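Local coordinates for protein endo-beta-N-acetylglucosaminidase F1 (Bacteroides thetaiotaomicron VPI-5482, PDB 6TCV) that hydrolyses, as an endo-beta-N-acetylglucosaminidase, the chitobiose core of high-mannose N-glycans, here held in an engineered form with its Man9GlcNAc2Asn substrate, at residues Leu194-Val199 with Gly399-Phe404; Glu165-Gly170 with Val424-Asn429; Gly159-Gly164 with Arg240-Leu245. The protein carries 2 engineered substitutions. All coordinates share one frame; numbering follows the deposited sequence.

Contact 1: Leu194-Val199 with Gly399-Phe404; sequences LLWDVV and GWFMGF. With NAG (2-acetamido-2-deoxy-beta-D-glucopyranose), chain B.
Trp196 and Phe401 carry the aromatic part of this contact. Their six-membered rings meet obliquely, planes 58° apart, with Trp196 CZ3 3.6 Å from Phe401 CE2. Phe401 reaches there because its CG lies between the backbone N and the carbonyl carbon (chi1 51°), which swings the ring across to the loop 194-197. Backbone shape helps too: Gly403 lies beside the tip of the indole, Trp196 CZ3 4.0 Å from Gly403 N, and a CB there would press tightly on Trp196 CH2.

The aliphatic contacts flank this pair. Leu195 splits its two methyls: CD1 touches Phe401 CZ at 3.7 Å, while CD2 lies over one face of the Trp196 ring, towards its rim. Farther along, Val198 CG2 meets the benzo end of Trp400 at 3.7 Å from CZ3, the two side chains crossing at about a right angle.

Polar groups are handled elsewhere. Asp197 OD1 makes a salt bridge with Lys163 and a hydrogen bond with Gly170 N, and OD2 is hydrogen-bonded to Gln169 NE2. Phe404 starts away, and its ring lies against the sugar, CE1 3.8 Å from C5 of NAG.

No hydrogen bond links the two segments, whose strands 198-209 and 400-404 both pair with strand 169-175 in the (beta/alpha)8 barrel. What joins them is a buried, largely apolar interlock, so its cohesion rests on the fit of ring against ring and methyl.

Contact 2: Glu165-Gly170 with Val424-Asn429; sequences EGVMQG and VLYGSN
Tyr426 donates its phenol proton to the backbone carbonyl of Met168, OH to O 2.7 Å. The hydroxyl stands above the carbonyl plane, 53° out of it, while the oxygen lies level with the ring at its edge. Val167 closes on the same edge, its CB 3.8 Å from Tyr426 CE1, and the two side chains cross at about a right angle. Leu425 CB sits over the centre of one face of the Tyr426 ring. Deeper in, the Met168 chain bends at its thioether (chi3 73°), with SD 3.7 Å from Leu425 CD2.

One water completes the shell: it accepts from Met168 N at 2.9 Å and donates to Leu425 O, also at 2.9 Å.

Farther out, Leu425 and Tyr426 both lean on Phe401 of strand 400-404, and Met168 packs on Met393 of helix 387-396. Just past Tyr426, Gly427 takes a positive phi (72°), where the chain has left helical geometry. A phenylalanine in place of Tyr426 would probably keep the touch with Val167 but leave Met168 O without its phenolic donor and the ring less firmly anchored.

Helix 421-426, the last of the barrel, thus serves both backbone polar groups of Met168, one directly and one through water, which probably helps hold the chain just before strand 169-175.

Contact 3: Gly159-Gly164 with Arg240-Leu245; sequences GDAYKG and RGVKVL
Asp160 and Arg240 meet with matching first torsions: each places its CG beside the backbone N and anti to the carbonyl carbon (chi1 -72° and -66°). From there Arg240 runs extended to NE, and its methylenes cross the carboxylate at a slant, Asp160 OD2 coming 3.6 Å from Arg240 CG. The charged ends do not pair directly. OD2 of Asp160 is 4.0 Å from Arg240 NH1 and well out of the guanidinium plane, which is turned 75° from the carboxylate. A water joins them instead, donating to Asp160 OD2 at 2.8 Å and accepting in the guanidinium plane from Arg240 NH1 at 2.8 Å. Asp160 has two conformers, so the bridge holds for one of them and is less certain.

Two turns meet here. Gly159 to Tyr162 form a type I beta turn, closed by Tyr162 N on Gly159 O. Across from it, Gly241 is the C-prime residue of a Schellman motif that ends helix 235-238, Val242 N reaching back to Leu237 O and Gly241 N to Arg238 O; the chain then enters barrel strand 243-249. The Arg240 carbonyl, at this junction, receives a weak hydrogen bond from Ala161 N at 3.3 Å.

Ala161 CB loosely touches Val242 CG2, 4.3 Å away. The Ala161 carbonyl is held by Lys163, NZ to Ala161 O 2.8 Å, and the same ammonium forms a salt bridge with Asp197.

How the contacts relate
Along the chain the segments run 159-164, 165-170, 194-199, 240-245, 399-404 and 424-429, so contact 1 is nested inside the loop that contact 2 closes, while contact 3 crosses both. Their centres lie close: about 11 Å between contacts 1 and 2, 10 Å between 1 and 3, and 13 Å between 2 and 3. All reach the one barrel sheet, in which strands 400-404, 169-175, 198-209 and 243-249 are successive neighbours. Contacts 2 and 3 secure chain entering strands 169-175 and 243-249; contact 1 extends along strand 400-404 to the NAG of the glycan. Strands 169-175 and 400-404, first and last of the barrel, thus lie side by side, with Phe404 at the glycan end.

Contact 1: Leu194-Val199 with Gly399-Phe404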
loop_
_atom_site.group_PDB
_atom_site.type_symbol
_atom_site.label_atom_id
_atom_site.label_comp_id
_atom_site.label_asym_id
_atom_site.label_seq_id
_atom_site.Cartn_x
_atom_site.Cartn_y
_atom_site.Cartn_z
ATOM N N LEU A 194 -10.274 7.908 -11.573
ATOM C CA LEU A 194 -10.498 7.971 -10.119
ATOM C C LEU A 194 -9.292 8.642 -9.462
ATOM O O LEU A 194 -8.121 8.353 -9.780
ATOM C CB LEU A 194 -10.620 6.567 -9.523
ATOM C CG LEU A 194 -11.907 5.856 -9.927
ATOM C CD1 LEU A 194 -11.825 4.365 -9.552
ATOM C CD2 LEU A 194 -13.108 6.476 -9.299
ATOM N N LEU A 195 -9.564 9.556 -8.546
ATOM C CA LEU A 195 -8.515 10.317 -7.874
ATOM C C LEU A 195 -7.687 9.465 -6.933
ATOM O O LEU A 195 -6.459 9.645 -6.878
ATOM C CB LEU A 195 -9.153 11.471 -7.089
ATOM C CG LEU A 195 -8.218 12.403 -6.351
ATOM C CD1 LEU A 195 -7.311 13.117 -7.310
ATOM C CD2 LEU A 195 -9.013 13.378 -5.513
ATOM N N TRP A 196 -8.313 8.602 -6.134
ATOM C CA TRP A 196 -7.648 7.976 -4.981
ATOM C C TRP A 196 -7.146 6.586 -5.339
ATOM O O TRP A 196 -7.867 5.593 -5.327
ATOM C CB TRP A 196 -8.573 7.917 -3.774
ATOM C CG TRP A 196 -9.034 9.254 -3.325
ATOM C CD1 TRP A 196 -10.274 9.793 -3.523
ATOM C CD2 TRP A 196 -8.271 10.261 -2.627
ATOM N NE1 TRP A 196 -10.325 11.064 -2.984
ATOM C CE2 TRP A 196 -9.116 11.369 -2.423
ATOM C CE3 TRP A 196 -6.969 10.331 -2.123
ATOM C CZ2 TRP A 196 -8.705 12.505 -1.776
ATOM C CZ3 TRP A 196 -6.579 11.460 -1.448
ATOM C CH2 TRP A 196 -7.430 12.526 -1.289
ATOM N N ASP A 197 -5.845 6.501 -5.616
ATOM C CA ASP A 197 -5.184 5.255 -6.019
ATOM C C ASP A 197 -5.222 4.210 -4.912
ATOM O O ASP A 197 -5.272 3.013 -5.196
ATOM C CB ASP A 197 -3.703 5.541 -6.339
ATOM C CG ASP A 197 -3.523 6.528 -7.463
ATOM O OD1 ASP A 197 -3.818 7.718 -7.277
ATOM O OD2 ASP A 197 -3.050 6.085 -8.552
ATOM N N VAL A 198 -5.111 4.654 -3.653
ATOM C CA VAL A 198 -5.029 3.776 -2.479
ATOM C C VAL A 198 -5.998 4.268 -1.422
ATOM O O VAL A 198 -6.052 5.472 -1.157
ATOM C CB VAL A 198 -3.592 3.763 -1.921
ATOM C CG1 VAL A 198 -3.519 2.946 -0.647
ATOM C CG2 VAL A 198 -2.607 3.279 -2.977
ATOM N N VAL A 199 -6.778 3.352 -0.851
ATOM C CA VAL A 199 -7.687 3.674 0.245
ATOM C C VAL A 199 -7.462 2.741 1.411
ATOM O O VAL A 199 -7.027 1.607 1.215
ATOM C CB VAL A 199 -9.153 3.663 -0.212
ATOM C CG1 VAL A 199 -9.389 4.563 -1.437
ATOM C CG2 VAL A 199 -9.651 2.275 -0.457
ATOM N N GLY A 399 5.621 11.801 -3.960
ATOM C CA GLY A 399 4.838 10.836 -4.706
ATOM C C GLY A 399 3.357 10.804 -4.378
ATOM O O GLY A 399 2.563 10.290 -5.188
ATOM N N TRP A 400 2.944 11.315 -3.214
ATOM C CA TRP A 400 1.599 11.062 -2.670
ATOM C C TRP A 400 0.994 12.315 -2.068
ATOM O O TRP A 400 1.708 13.160 -1.498
ATOM C CB TRP A 400 1.661 9.928 -1.581
ATOM C CG TRP A 400 2.126 8.642 -2.177
ATOM C CD1 TRP A 400 3.397 8.219 -2.375
ATOM C CD2 TRP A 400 1.286 7.613 -2.749
ATOM N NE1 TRP A 400 3.415 7.020 -3.067
ATOM C CE2 TRP A 400 2.119 6.640 -3.292
ATOM C CE3 TRP A 400 -0.102 7.441 -2.835
ATOM C CZ2 TRP A 400 1.634 5.517 -3.943
ATOM C CZ3 TRP A 400 -0.572 6.312 -3.466
ATOM C CH2 TRP A 400 0.269 5.386 -3.994
ATOM N N PHE A 401 -0.324 12.374 -2.113
ATOM C CA PHE A 401 -1.106 13.260 -1.271
ATOM C C PHE A 401 -2.073 12.409 -0.460
ATOM O O PHE A 401 -2.655 11.459 -0.995
ATOM C CB PHE A 401 -1.863 14.362 -2.090
ATOM C CG PHE A 401 -2.673 13.836 -3.230
ATOM C CD1 PHE A 401 -2.109 13.637 -4.476
ATOM C CD2 PHE A 401 -4.025 13.559 -3.075
ATOM C CE1 PHE A 401 -2.857 13.122 -5.512
ATOM C CE2 PHE A 401 -4.780 13.076 -4.129
ATOM C CZ PHE A 401 -4.201 12.846 -5.342
ATOM N N MET A 402 -2.235 12.740 0.816
ATOM C CA MET A 402 -3.044 11.938 1.744
ATOM C C MET A 402 -4.249 12.750 2.182
ATOM O O MET A 402 -4.154 13.970 2.385
ATOM C CB MET A 402 -2.209 11.446 2.896
ATOM C CG MET A 402 -2.944 10.585 3.922
ATOM S SD MET A 402 -3.798 11.505 5.244
ATOM C CE MET A 402 -2.569 11.289 6.561
ATOM N N GLY A 403 -5.369 12.045 2.329
ATOM C CA GLY A 403 -6.584 12.593 2.901
ATOM C C GLY A 403 -7.157 11.624 3.915
ATOM O O GLY A 403 -6.910 10.416 3.864
ATOM N N PHE A 404 -7.858 12.178 4.893
ATOM C CA PHE A 404 -8.411 11.438 6.040
ATOM C C PHE A 404 -9.828 11.824 6.371
ATOM O O PHE A 404 -10.103 13.011 6.592
ATOM C CB PHE A 404 -7.473 11.628 7.232
ATOM C CG PHE A 404 -7.863 10.872 8.472
ATOM C CD1 PHE A 404 -8.732 11.459 9.403
ATOM C CD2 PHE A 404 -7.418 9.589 8.732
ATOM C CE1 PHE A 404 -9.122 10.779 10.520
ATOM C CE2 PHE A 404 -7.826 8.907 9.846
ATOM C CZ PHE A 404 -8.693 9.468 10.768
HETATM C C1 NAG B . -4.871 10.878 14.301
HETATM C C2 NAG B . -5.280 9.476 13.887
HETATM C C3 NAG B . -6.734 9.124 14.212
HETATM C C4 NAG B . -7.482 10.351 14.694
HETATM C C5 NAG B . -7.179 11.497 13.749
HETATM C C6 NAG B . -7.988 12.760 14.018
HETATM C C7 NAG B . -4.333 8.218 11.995
HETATM C C8 NAG B . -4.091 8.230 10.498
HETATM N N2 NAG B . -4.992 9.267 12.479
HETATM O O3 NAG B . -6.765 8.112 15.223
HETATM O O4 NAG B . -8.888 10.053 14.643
HETATM O O5 NAG B . -5.794 11.881 13.860
HETATM O O6 NAG B . -7.560 13.795 13.195
HETATM O O7 NAG B . -3.932 7.308 12.731
#

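Contact 2: Glu165-Gly170 with Val424-Asn429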
loop_
_atom_site.group_PDB
_atom_site.type_symbol
_atom_site.label_atom_id
_atom_site.label_comp_id
_atom_site.label_asym_id
_atom_site.label_seq_id
_atom_site.Cartn_x
_atom_site.Cartn_y
_atom_site.Cartn_z
ATOM N N GLU A 165 2.283 7.494 -15.911
ATOM C CA GLU A 165 3.627 7.347 -15.391
ATOM C C GLU A 165 4.166 8.656 -14.784
ATOM O O GLU A 165 3.979 9.734 -15.361
ATOM C CB GLU A 165 4.592 6.840 -16.466
ATOM C CG GLU A 165 4.339 5.366 -16.829
ATOM C CD GLU A 165 4.426 4.463 -15.611
ATOM O OE1 GLU A 165 5.529 4.365 -15.039
ATOM O OE2 GLU A 165 3.398 3.884 -15.187
ATOM N N GLY A 166 4.687 8.581 -13.586
ATOM C CA GLY A 166 5.357 9.688 -12.933
ATOM C C GLY A 166 4.470 10.720 -12.272
ATOM O O GLY A 166 4.925 11.862 -12.132
ATOM N N VAL A 167 3.159 10.502 -12.240
ATOM C CA VAL A 167 2.249 11.410 -11.560
ATOM C C VAL A 167 2.195 11.168 -10.055
ATOM O O VAL A 167 2.426 10.073 -9.542
ATOM C CB VAL A 167 0.871 11.350 -12.215
ATOM C CG1 VAL A 167 1.006 11.828 -13.708
ATOM C CG2 VAL A 167 0.256 10.039 -12.070
ATOM N N MET A 168 1.752 12.164 -9.318
ATOM C CA MET A 168 1.434 11.992 -7.912
ATOM C C MET A 168 0.192 11.101 -7.798
ATOM O O MET A 168 -0.658 11.059 -8.706
ATOM C CB MET A 168 1.130 13.348 -7.261
ATOM C CG MET A 168 2.376 14.223 -7.148
ATOM S SD MET A 168 2.198 15.539 -5.952
ATOM C CE MET A 168 2.285 14.573 -4.432
ATOM N N GLN A 169 0.087 10.383 -6.680
ATOM C CA GLN A 169 -1.004 9.440 -6.421
ATOM C C GLN A 169 -1.683 9.801 -5.110
ATOM O O GLN A 169 -1.080 10.396 -4.206
ATOM C CB GLN A 169 -0.494 8.020 -6.396
ATOM C CG GLN A 169 0.043 7.601 -7.770
ATOM C CD GLN A 169 0.620 6.230 -7.733
ATOM O OE1 GLN A 169 1.812 6.024 -7.437
ATOM N NE2 GLN A 169 -0.206 5.252 -7.997
ATOM N N GLY A 170 -2.952 9.410 -4.992
ATOM C CA GLY A 170 -3.746 9.692 -3.818
ATOM C C GLY A 170 -3.846 8.535 -2.831
ATOM O O GLY A 170 -3.911 7.370 -3.222
ATOM N N VAL A 424 -2.967 20.645 -12.446
ATOM C CA VAL A 424 -1.512 20.647 -12.394
ATOM C C VAL A 424 -0.980 19.216 -12.375
ATOM O O VAL A 424 -0.006 18.890 -13.069
ATOM C CB VAL A 424 -1.011 21.446 -11.169
ATOM C CG1 VAL A 424 0.521 21.293 -10.971
ATOM C CG2 VAL A 424 -1.375 22.926 -11.325
ATOM N N LEU A 425 -1.599 18.335 -11.573
ATOM C CA LEU A 425 -1.073 16.985 -11.397
ATOM C C LEU A 425 -1.341 16.094 -12.598
ATOM O O LEU A 425 -0.496 15.258 -12.947
ATOM C CB LEU A 425 -1.720 16.320 -10.170
ATOM C CG LEU A 425 -1.463 16.967 -8.830
ATOM C CD1 LEU A 425 -2.215 16.121 -7.782
ATOM C CD2 LEU A 425 -0.021 17.040 -8.460
ATOM N N TYR A 426 -2.452 16.283 -13.298
ATOM C CA TYR A 426 -2.992 15.331 -14.268
ATOM C C TYR A 426 -3.504 15.964 -15.543
ATOM O O TYR A 426 -3.878 15.219 -16.454
ATOM C CB TYR A 426 -4.177 14.579 -13.643
ATOM C CG TYR A 426 -3.875 13.979 -12.282
ATOM C CD1 TYR A 426 -2.828 13.046 -12.125
ATOM C CD2 TYR A 426 -4.620 14.277 -11.148
ATOM C CE1 TYR A 426 -2.549 12.475 -10.911
ATOM C CE2 TYR A 426 -4.379 13.685 -9.948
ATOM C CZ TYR A 426 -3.334 12.799 -9.817
ATOM O OH TYR A 426 -3.076 12.220 -8.564
ATOM N N GLY A 427 -3.553 17.289 -15.644
ATOM C CA GLY A 427 -4.199 17.927 -16.760
ATOM C C GLY A 427 -5.716 17.817 -16.701
ATOM O O GLY A 427 -6.365 18.015 -17.737
ATOM N N SER A 428 -6.302 17.515 -15.535
ATOM C CA SER A 428 -7.761 17.412 -15.428
ATOM C C SER A 428 -8.144 17.676 -13.986
ATOM O O SER A 428 -7.674 16.988 -13.083
ATOM C CB SER A 428 -8.161 15.997 -15.885
ATOM O OG SER A 428 -9.583 15.797 -15.935
ATOM N N ASN A 429 -8.979 18.685 -13.743
ATOM C CA ASN A 429 -9.398 18.990 -12.393
ATOM C C ASN A 429 -10.347 17.924 -11.858
ATOM O O ASN A 429 -11.033 17.226 -12.619
ATOM C CB ASN A 429 -10.100 20.357 -12.377
ATOM C CG ASN A 429 -9.127 21.508 -12.247
ATOM O OD1 ASN A 429 -8.212 21.463 -11.406
ATOM N ND2 ASN A 429 -9.330 22.547 -13.033
HETATM O O HOH W 1 1.433 14.631 -10.878
#

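Contact 3: Gly159-Gly164 with Arg240-Leu245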
loop_
_atom_site.group_PDB
_atom_site.type_symbol
_atom_site.label_atom_id
_atom_site.label_comp_id
_atom_site.label_asym_id
_atom_site.label_seq_id
_atom_site.Cartn_x
_atom_site.Cartn_y
_atom_site.Cartn_z
ATOM N N GLY A 159 -7.745 -0.254 -14.880
ATOM C CA GLY A 159 -7.067 1.006 -15.089
ATOM C C GLY A 159 -7.715 2.287 -14.631
ATOM O O GLY A 159 -7.169 3.349 -14.938
ATOM N N ASP A 160 -8.881 2.250 -13.990
ATOM C CA ASP A 160 -9.613 3.490 -13.813
ATOM C C ASP A 160 -8.917 4.459 -12.863
ATOM O O ASP A 160 -9.165 5.665 -12.955
ATOM C CB ASP A 160 -11.014 3.190 -13.308
ATOM C CG ASP A 160 -11.933 2.580 -14.327
ATOM O OD1 ASP A 160 -11.560 2.322 -15.488
ATOM O OD2 ASP A 160 -13.090 2.377 -13.973
ATOM N N ALA A 161 -8.098 3.994 -11.934
ATOM C CA ALA A 161 -7.341 4.859 -11.046
ATOM C C ALA A 161 -5.944 5.200 -11.573
ATOM O O ALA A 161 -5.251 6.012 -10.949
ATOM C CB ALA A 161 -7.233 4.285 -9.624
ATOM N N TYR A 162 -5.514 4.621 -12.685
ATOM C CA TYR A 162 -4.160 4.784 -13.191
ATOM C C TYR A 162 -4.116 6.035 -14.045
ATOM O O TYR A 162 -4.675 6.098 -15.130
ATOM C CB TYR A 162 -3.746 3.540 -13.986
ATOM C CG TYR A 162 -2.421 3.729 -14.676
ATOM C CD1 TYR A 162 -1.257 3.836 -13.964
ATOM C CD2 TYR A 162 -2.338 3.789 -16.058
ATOM C CE1 TYR A 162 -0.046 4.010 -14.624
ATOM C CE2 TYR A 162 -1.122 3.981 -16.700
ATOM C CZ TYR A 162 -0.007 4.075 -15.949
ATOM O OH TYR A 162 1.182 4.243 -16.652
ATOM N N LYS A 163 -3.413 7.036 -13.520
ATOM C CA LYS A 163 -3.357 8.348 -14.146
ATOM C C LYS A 163 -2.064 8.583 -14.904
ATOM O O LYS A 163 -1.779 9.717 -15.303
ATOM C CB LYS A 163 -3.658 9.443 -13.091
ATOM C CG LYS A 163 -5.059 9.325 -12.522
ATOM C CD LYS A 163 -5.342 10.219 -11.361
ATOM C CE LYS A 163 -4.723 9.753 -10.043
ATOM N NZ LYS A 163 -5.258 8.477 -9.552
ATOM N N GLY A 164 -1.220 7.577 -15.092
ATOM C CA GLY A 164 -0.061 7.804 -15.941
ATOM C C GLY A 164 1.219 7.570 -15.171
ATOM O O GLY A 164 1.230 7.378 -13.964
ATOM N N ARG A 240 -11.785 -1.651 -10.270
ATOM C CA ARG A 240 -11.475 -0.408 -10.973
ATOM C C ARG A 240 -10.046 0.034 -10.721
ATOM O O ARG A 240 -9.639 1.122 -11.163
ATOM C CB ARG A 240 -12.434 0.714 -10.573
ATOM C CG ARG A 240 -13.852 0.439 -11.016
ATOM C CD ARG A 240 -14.805 1.509 -10.508
ATOM N NE ARG A 240 -16.166 1.189 -10.924
ATOM C CZ ARG A 240 -16.950 1.943 -11.680
ATOM N NH1 ARG A 240 -16.589 3.098 -12.131
ATOM N NH2 ARG A 240 -18.172 1.509 -11.923
ATOM N N GLY A 241 -9.236 -0.787 -10.064
ATOM C CA GLY A 241 -7.826 -0.498 -9.939
ATOM C C GLY A 241 -7.438 0.179 -8.657
ATOM O O GLY A 241 -6.254 0.488 -8.475
ATOM N N VAL A 242 -8.379 0.450 -7.759
ATOM C CA VAL A 242 -8.053 1.066 -6.469
ATOM C C VAL A 242 -7.457 -0.018 -5.563
ATOM O O VAL A 242 -7.971 -1.149 -5.504
ATOM C CB VAL A 242 -9.328 1.636 -5.826
ATOM C CG1 VAL A 242 -9.070 2.214 -4.456
ATOM C CG2 VAL A 242 -9.958 2.696 -6.711
ATOM N N LYS A 243 -6.400 0.332 -4.838
ATOM C CA LYS A 243 -5.827 -0.600 -3.872
ATOM C C LYS A 243 -6.456 -0.357 -2.510
ATOM O O LYS A 243 -6.389 0.771 -1.985
ATOM C CB LYS A 243 -4.317 -0.414 -3.783
ATOM C CG LYS A 243 -3.591 -0.743 -5.070
ATOM C CD LYS A 243 -2.093 -0.584 -4.900
ATOM C CE LYS A 243 -1.339 -1.198 -6.072
ATOM N NZ LYS A 243 -1.708 -0.555 -7.336
ATOM N N VAL A 244 -7.027 -1.424 -1.925
ATOM C CA VAL A 244 -7.759 -1.354 -0.666
ATOM C C VAL A 244 -6.885 -1.960 0.418
ATOM O O VAL A 244 -6.570 -3.157 0.368
ATOM C CB VAL A 244 -9.114 -2.050 -0.745
ATOM C CG1 VAL A 244 -9.796 -2.020 0.625
ATOM C CG2 VAL A 244 -9.992 -1.406 -1.800
ATOM N N LEU A 245 -6.495 -1.156 1.400
ATOM C CA LEU A 245 -5.631 -1.596 2.483
ATOM C C LEU A 245 -6.439 -1.724 3.760
ATOM O O LEU A 245 -7.331 -0.919 4.040
ATOM C CB LEU A 245 -4.499 -0.607 2.759
ATOM C CG LEU A 245 -3.703 -0.104 1.567
ATOM C CD1 LEU A 245 -2.512 0.718 1.988
ATOM C CD2 LEU A 245 -3.249 -1.238 0.672
HETATM O O HOH W 2 -14.105 4.374 -12.351
#